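Local coordinates for protein leucine aminopeptidase (PDB 7D1B) that probably cyclises N-terminal glutamine of peptides as a zinc-dependent glutaminyl cyclase of the M28 peptidase family, at residues V99-Q104 against E188-P193; A257-V262 against G327-G332. All blocks are in the same frame, centred on the assembly; numbering follows the deposited sequence.

Contact 1: V99-Q104 against E188-P193; sequences VRQRSQ and EYILDP. With ZN (zinc ion), chain B.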
loop_
_atom_site.group_PDB
_atom_site.type_symbol
_atom_site.label_atom_id
_atom_site.label_comp_id
_atom_site.label_asym_id
_atom_site.label_seq_id
_atom_site.Cartn_x
_atom_site.Cartn_y
_atom_site.Cartn_z
ATOM N N VAL A 99 2.765 -9.633 18.282
ATOM C CA VAL A 99 2.033 -8.624 19.040
ATOM C C VAL A 99 0.879 -9.307 19.751
ATOM O O VAL A 99 0.529 -10.445 19.458
ATOM C CB VAL A 99 1.503 -7.462 18.164
ATOM C CG1 VAL A 99 2.638 -6.791 17.426
ATOM C CG2 VAL A 99 0.444 -7.948 17.186
ATOM N N ARG A 100 0.275 -8.586 20.689
ATOM C CA ARG A 100 -0.978 -9.000 21.314
ATOM C C ARG A 100 -2.043 -7.985 20.919
ATOM O O ARG A 100 -1.964 -6.816 21.299
ATOM C CB ARG A 100 -0.855 -9.062 22.841
ATOM C CG ARG A 100 -2.119 -9.608 23.473
ATOM C CD ARG A 100 -2.110 -9.531 24.999
ATOM N NE ARG A 100 -2.092 -8.155 25.515
ATOM C CZ ARG A 100 -3.156 -7.360 25.589
ATOM N NH1 ARG A 100 -4.346 -7.777 25.140
ATOM N NH2 ARG A 100 -3.034 -6.145 26.113
ATOM N N GLN A 101 -3.043 -8.427 20.167
ATOM C CA GLN A 101 -4.144 -7.524 19.857
ATOM C C GLN A 101 -4.960 -7.277 21.131
ATOM O O GLN A 101 -5.036 -8.133 22.012
ATOM C CB GLN A 101 -4.987 -8.124 18.734
ATOM C CG GLN A 101 -6.168 -7.284 18.243
ATOM C CD GLN A 101 -5.789 -5.867 17.833
ATOM O OE1 GLN A 101 -5.528 -5.014 18.680
ATOM N NE2 GLN A 101 -5.753 -5.604 16.526
ATOM N N ARG A 102 -5.560 -6.085 21.244
ATOM C CA ARG A 102 -6.126 -5.632 22.514
ATOM C C ARG A 102 -7.144 -6.605 23.078
ATOM O O ARG A 102 -7.164 -6.848 24.290
ATOM C CB ARG A 102 -6.786 -4.271 22.350
ATOM C CG ARG A 102 -5.832 -3.134 22.011
ATOM C CD ARG A 102 -6.620 -1.841 21.879
ATOM N NE ARG A 102 -5.758 -0.717 21.552
ATOM C CZ ARG A 102 -6.122 0.292 20.765
ATOM N NH1 ARG A 102 -7.321 0.310 20.197
ATOM N NH2 ARG A 102 -5.263 1.265 20.525
ATOM N N SER A 103 -8.011 -7.158 22.228
ATOM C CA SER A 103 -9.114 -8.007 22.653
ATOM C C SER A 103 -8.685 -9.437 22.926
ATOM O O SER A 103 -9.527 -10.231 23.354
ATOM C CB SER A 103 -10.203 -8.006 21.571
ATOM O OG SER A 103 -9.707 -8.564 20.358
ATOM N N GLN A 104 -7.411 -9.785 22.712
ATOM C CA GLN A 104 -6.929 -11.157 22.792
ATOM C C GLN A 104 -5.858 -11.310 23.859
ATOM O O GLN A 104 -5.181 -10.350 24.213
ATOM C CB GLN A 104 -6.323 -11.566 21.447
ATOM C CG GLN A 104 -7.257 -11.272 20.264
ATOM C CD GLN A 104 -8.579 -12.043 20.341
ATOM O OE1 GLN A 104 -8.588 -13.269 20.464
ATOM N NE2 GLN A 104 -9.698 -11.326 20.255
ATOM N N GLU A 188 -5.094 -3.941 10.076
ATOM C CA GLU A 188 -6.455 -3.955 10.595
ATOM C C GLU A 188 -6.872 -5.379 10.963
ATOM O O GLU A 188 -7.877 -5.923 10.484
ATOM C CB GLU A 188 -7.429 -3.216 9.679
ATOM C CG GLU A 188 -7.527 -3.721 8.266
ATOM C CD GLU A 188 -8.524 -2.887 7.475
ATOM O OE1 GLU A 188 -9.296 -2.095 8.106
ATOM O OE2 GLU A 188 -8.547 -2.972 6.218
ATOM N N TYR A 189 -6.114 -5.953 11.898
ATOM C CA TYR A 189 -6.428 -7.240 12.508
ATOM C C TYR A 189 -7.488 -7.011 13.587
ATOM O O TYR A 189 -7.254 -7.170 14.789
ATOM C CB TYR A 189 -5.139 -7.843 13.052
ATOM C CG TYR A 189 -5.287 -9.179 13.734
ATOM C CD1 TYR A 189 -5.822 -10.269 13.068
ATOM C CD2 TYR A 189 -4.873 -9.352 15.050
ATOM C CE1 TYR A 189 -5.959 -11.503 13.701
ATOM C CE2 TYR A 189 -4.993 -10.580 15.687
ATOM C CZ TYR A 189 -5.535 -11.660 14.999
ATOM O OH TYR A 189 -5.664 -12.901 15.585
ATOM N N ILE A 190 -8.666 -6.583 13.142
ATOM C CA ILE A 190 -9.698 -6.078 14.043
ATOM C C ILE A 190 -10.676 -7.207 14.340
ATOM O O ILE A 190 -11.554 -7.528 13.527
ATOM C CB ILE A 190 -10.409 -4.851 13.471
ATOM C CG1 ILE A 190 -9.408 -3.762 13.070
ATOM C CG2 ILE A 190 -11.453 -4.335 14.480
ATOM C CD1 ILE A 190 -8.412 -3.325 14.158
ATOM N N LEU A 191 -10.528 -7.815 15.519
ATOM C CA LEU A 191 -11.458 -8.840 15.965
ATOM C C LEU A 191 -12.617 -8.234 16.731
ATOM O O LEU A 191 -13.743 -8.736 16.644
ATOM C CB LEU A 191 -10.710 -9.887 16.805
ATOM C CG LEU A 191 -9.606 -10.626 16.029
ATOM C CD1 LEU A 191 -8.695 -11.425 16.960
ATOM C CD2 LEU A 191 -10.200 -11.536 14.953
ATOM N N ASP A 192 -12.352 -7.173 17.475
ATOM C CA ASP A 192 -13.363 -6.428 18.214
ATOM C C ASP A 192 -13.376 -5.022 17.642
ATOM O O ASP A 192 -12.408 -4.267 17.848
ATOM C CB ASP A 192 -12.967 -6.397 19.689
ATOM C CG ASP A 192 -13.774 -5.406 20.491
ATOM O OD1 ASP A 192 -14.877 -5.014 20.038
ATOM O OD2 ASP A 192 -13.318 -5.034 21.605
ATOM N N PRO A 193 -14.422 -4.628 16.913
ATOM C CA PRO A 193 -14.458 -3.294 16.308
ATOM C C PRO A 193 -14.873 -2.200 17.270
ATOM O O PRO A 193 -14.970 -1.040 16.854
ATOM C CB PRO A 193 -15.503 -3.469 15.199
ATOM C CG PRO A 193 -16.483 -4.436 15.810
ATOM C CD PRO A 193 -15.626 -5.411 16.593
HETATM ZN ZN ZN B . -9.840 -1.741 5.432
HETATM O O HOH W 1 -9.473 0.327 5.269
#
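Gln101 and Tyr189 are joined by the one hydrogen bond between residues 99-104 and 188-193: NE2 of Gln101 donates to the backbone O of Tyr189 over 2.8 Å, with an N-H...O angle of 148°. The donor stands above the carbonyl plane, and the acceptor lies 21° out of the amide plane. At the other end of the same amide, OE1 accepts the backbone N of Arg102 at 2.8 Å and also the N of Lys203, giving bonds at both ends, which should hold the amide in this orientation. An alanine here would probably leave Tyr189 O without this donor, and the backbone N of Arg102 and of Lys203 without their shared acceptor.

Van der Waals contacts accompany the polar link. CB of Gln101 approaches the Tyr189 ring obliquely, 3.9 Å from CD2. Farther along, CD1 of Leu191 meets the amide of Gln104, 3.4 Å from its CD, the two side chains crossing at about a right angle. That amide is itself held by its NE2 bonding to OG of Ser103 at 2.8 Å.

The Gln101–Gln104 type I beta turn thus packs on a loop whose Tyr189 centres an inverse gamma turn, directly after the zinc ligand Glu188 of the M28 metal site.

Contact 2: A257-V262 against G327-G332; sequences AELWRV and GNVLLG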
loop_
_atom_site.group_PDB
_atom_site.type_symbol
_atom_site.label_atom_id
_atom_site.label_comp_id
_atom_site.label_asym_id
_atom_site.label_seq_id
_atom_site.Cartn_x
_atom_site.Cartn_y
_atom_site.Cartn_z
ATOM N N ALA A 257 3.099 17.417 -4.170
ATOM C CA ALA A 257 3.249 18.212 -5.390
ATOM C C ALA A 257 3.846 17.386 -6.525
ATOM O O ALA A 257 3.368 17.449 -7.662
ATOM C CB ALA A 257 4.109 19.449 -5.118
ATOM N N GLU A 258 4.912 16.626 -6.253
ATOM C CA GLU A 258 5.534 15.817 -7.305
ATOM C C GLU A 258 4.575 14.774 -7.845
ATOM O O GLU A 258 4.485 14.578 -9.060
ATOM C CB GLU A 258 6.795 15.129 -6.789
ATOM C CG GLU A 258 7.955 16.082 -6.634
ATOM C CD GLU A 258 9.252 15.412 -6.241
ATOM O OE1 GLU A 258 9.245 14.203 -5.915
ATOM O OE2 GLU A 258 10.300 16.103 -6.272
ATOM N N LEU A 259 3.867 14.070 -6.952
ATOM C CA LEU A 259 2.997 12.991 -7.400
ATOM C C LEU A 259 1.856 13.527 -8.248
ATOM O O LEU A 259 1.533 12.966 -9.302
ATOM C CB LEU A 259 2.442 12.260 -6.198
ATOM C CG LEU A 259 3.265 11.256 -5.459
ATOM C CD1 LEU A 259 2.440 10.852 -4.256
ATOM C CD2 LEU A 259 3.566 10.032 -6.334
ATOM N N TRP A 260 1.216 14.593 -7.784
ATOM C CA TRP A 260 0.109 15.152 -8.545
ATOM C C TRP A 260 0.598 15.830 -9.827
ATOM O O TRP A 260 -0.109 15.811 -10.843
ATOM C CB TRP A 260 -0.738 16.093 -7.673
ATOM C CG TRP A 260 -1.888 15.420 -6.943
ATOM C CD1 TRP A 260 -3.218 15.640 -7.178
ATOM C CD2 TRP A 260 -1.827 14.447 -5.873
ATOM N NE1 TRP A 260 -3.985 14.866 -6.335
ATOM C CE2 TRP A 260 -3.161 14.131 -5.525
ATOM C CE3 TRP A 260 -0.784 13.837 -5.161
ATOM C CZ2 TRP A 260 -3.479 13.221 -4.508
ATOM C CZ3 TRP A 260 -1.106 12.923 -4.163
ATOM C CH2 TRP A 260 -2.445 12.622 -3.842
ATOM N N ARG A 261 1.822 16.380 -9.831
ATOM C CA ARG A 261 2.401 16.902 -11.065
ATOM C C ARG A 261 2.598 15.775 -12.072
ATOM O O ARG A 261 2.220 15.893 -13.251
ATOM C CB ARG A 261 3.726 17.612 -10.741
ATOM C CG ARG A 261 4.353 18.327 -11.928
ATOM C CD ARG A 261 5.676 18.989 -11.564
ATOM N NE ARG A 261 5.462 19.975 -10.498
ATOM C CZ ARG A 261 6.032 19.958 -9.287
ATOM N NH1 ARG A 261 6.947 19.051 -8.976
ATOM N NH2 ARG A 261 5.677 20.873 -8.389
ATOM N N VAL A 262 3.197 14.666 -11.631
ATOM C CA VAL A 262 3.350 13.514 -12.524
ATOM C C VAL A 262 1.993 13.035 -13.031
ATOM O O VAL A 262 1.838 12.726 -14.215
ATOM C CB VAL A 262 4.146 12.392 -11.835
ATOM C CG1 VAL A 262 4.100 11.109 -12.644
ATOM C CG2 VAL A 262 5.589 12.819 -11.619
ATOM N N GLY A 327 0.096 3.065 -11.239
ATOM C CA GLY A 327 1.429 2.528 -11.449
ATOM C C GLY A 327 2.332 3.463 -12.223
ATOM O O GLY A 327 3.505 3.647 -11.879
ATOM N N ASN A 328 1.800 4.091 -13.273
ATOM C CA ASN A 328 2.609 5.018 -14.048
ATOM C C ASN A 328 2.946 6.260 -13.251
ATOM O O ASN A 328 4.040 6.799 -13.409
ATOM C CB ASN A 328 1.914 5.337 -15.351
ATOM C CG ASN A 328 2.213 4.291 -16.412
ATOM O OD1 ASN A 328 3.362 3.835 -16.551
ATOM N ND2 ASN A 328 1.227 3.962 -17.204
ATOM N N VAL A 329 2.044 6.722 -12.382
ATOM C CA VAL A 329 2.388 7.855 -11.524
ATOM C C VAL A 329 3.525 7.489 -10.585
ATOM O O VAL A 329 4.478 8.255 -10.413
ATOM C CB VAL A 329 1.139 8.362 -10.780
ATOM C CG1 VAL A 329 1.521 9.394 -9.724
ATOM C CG2 VAL A 329 0.158 8.941 -11.785
ATOM N N LEU A 330 3.451 6.303 -9.974
ATOM C CA LEU A 330 4.541 5.869 -9.089
ATOM C C LEU A 330 5.858 5.771 -9.845
ATOM O O LEU A 330 6.899 6.225 -9.353
ATOM C CB LEU A 330 4.211 4.511 -8.481
ATOM C CG LEU A 330 3.045 4.482 -7.502
ATOM C CD1 LEU A 330 2.671 3.042 -7.193
ATOM C CD2 LEU A 330 3.419 5.227 -6.226
ATOM N N LEU A 331 5.838 5.179 -11.051
ATOM C CA LEU A 331 7.087 5.049 -11.800
ATOM C C LEU A 331 7.615 6.412 -12.234
ATOM O O LEU A 331 8.838 6.627 -12.266
ATOM C CB LEU A 331 6.895 4.134 -13.006
ATOM C CG LEU A 331 6.648 2.668 -12.664
ATOM C CD1 LEU A 331 6.441 1.883 -13.946
ATOM C CD2 LEU A 331 7.801 2.096 -11.839
ATOM N N GLY A 332 6.723 7.358 -12.554
ATOM C CA GLY A 332 7.203 8.689 -12.907
ATOM C C GLY A 332 7.838 9.391 -11.725
ATOM O O GLY A 332 8.905 10.000 -11.847
#
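Segments 257-262 and 327-332, parts of helices 253-266 and 320-336, pass with their local axes 8.9 Å apart at closest approach and their N-to-C directions 124° apart, the backbones coming nearest at Val262 and Val329, whose CA atoms are 5.8 Å apart. This is a buried helix-helix interface of the alpha/beta M28 fold, built without any hydrogen bond between the segments.

Val262 points at the opposing helix. Its CG1, anti to the backbone N (chi1 170°), reaches the main chain of the partner and lies 3.6 Å from O of Val329. It also sits 3.9 Å from CA of Gly332, where a beta carbon would collide with this methyl; the missing side chain lets the valine come down onto the bare backbone. From the other helix, CG1 of Val329 makes the contact, 4.3 Å from CG1 of Val262.

Beyond the segments, Leu330 reaches Val230 and Leu232 of strand 225-232, tying the helix pair to the central sheet, while Ile336 adds to the surroundings of Val262. Val329 also packs on Ala263 and Val266, and its CG1 comes within 3.6 Å of the backbone O of Leu259.

Contacts 1 and 2 lie on opposite sides of the centre of the chain, with their own centres 35 Å apart and their nearest atoms about 18 Å apart, so neither touches the other. They follow in series: contact 1 closes before contact 2 opens. The mixed six-stranded sheet relates them. Contact 1 joins loops that follow strands 91-99 and 178-184, the first an outermost strand, whereas contact 2 pairs helices 253-266 and 320-336, which reach strand 225-232. Contact 1 thus lies in the loops beside the zinc site, one of which carries the ligand Glu188, and contact 2 forms part of the helical layer against the sheet, away from the annotated sites.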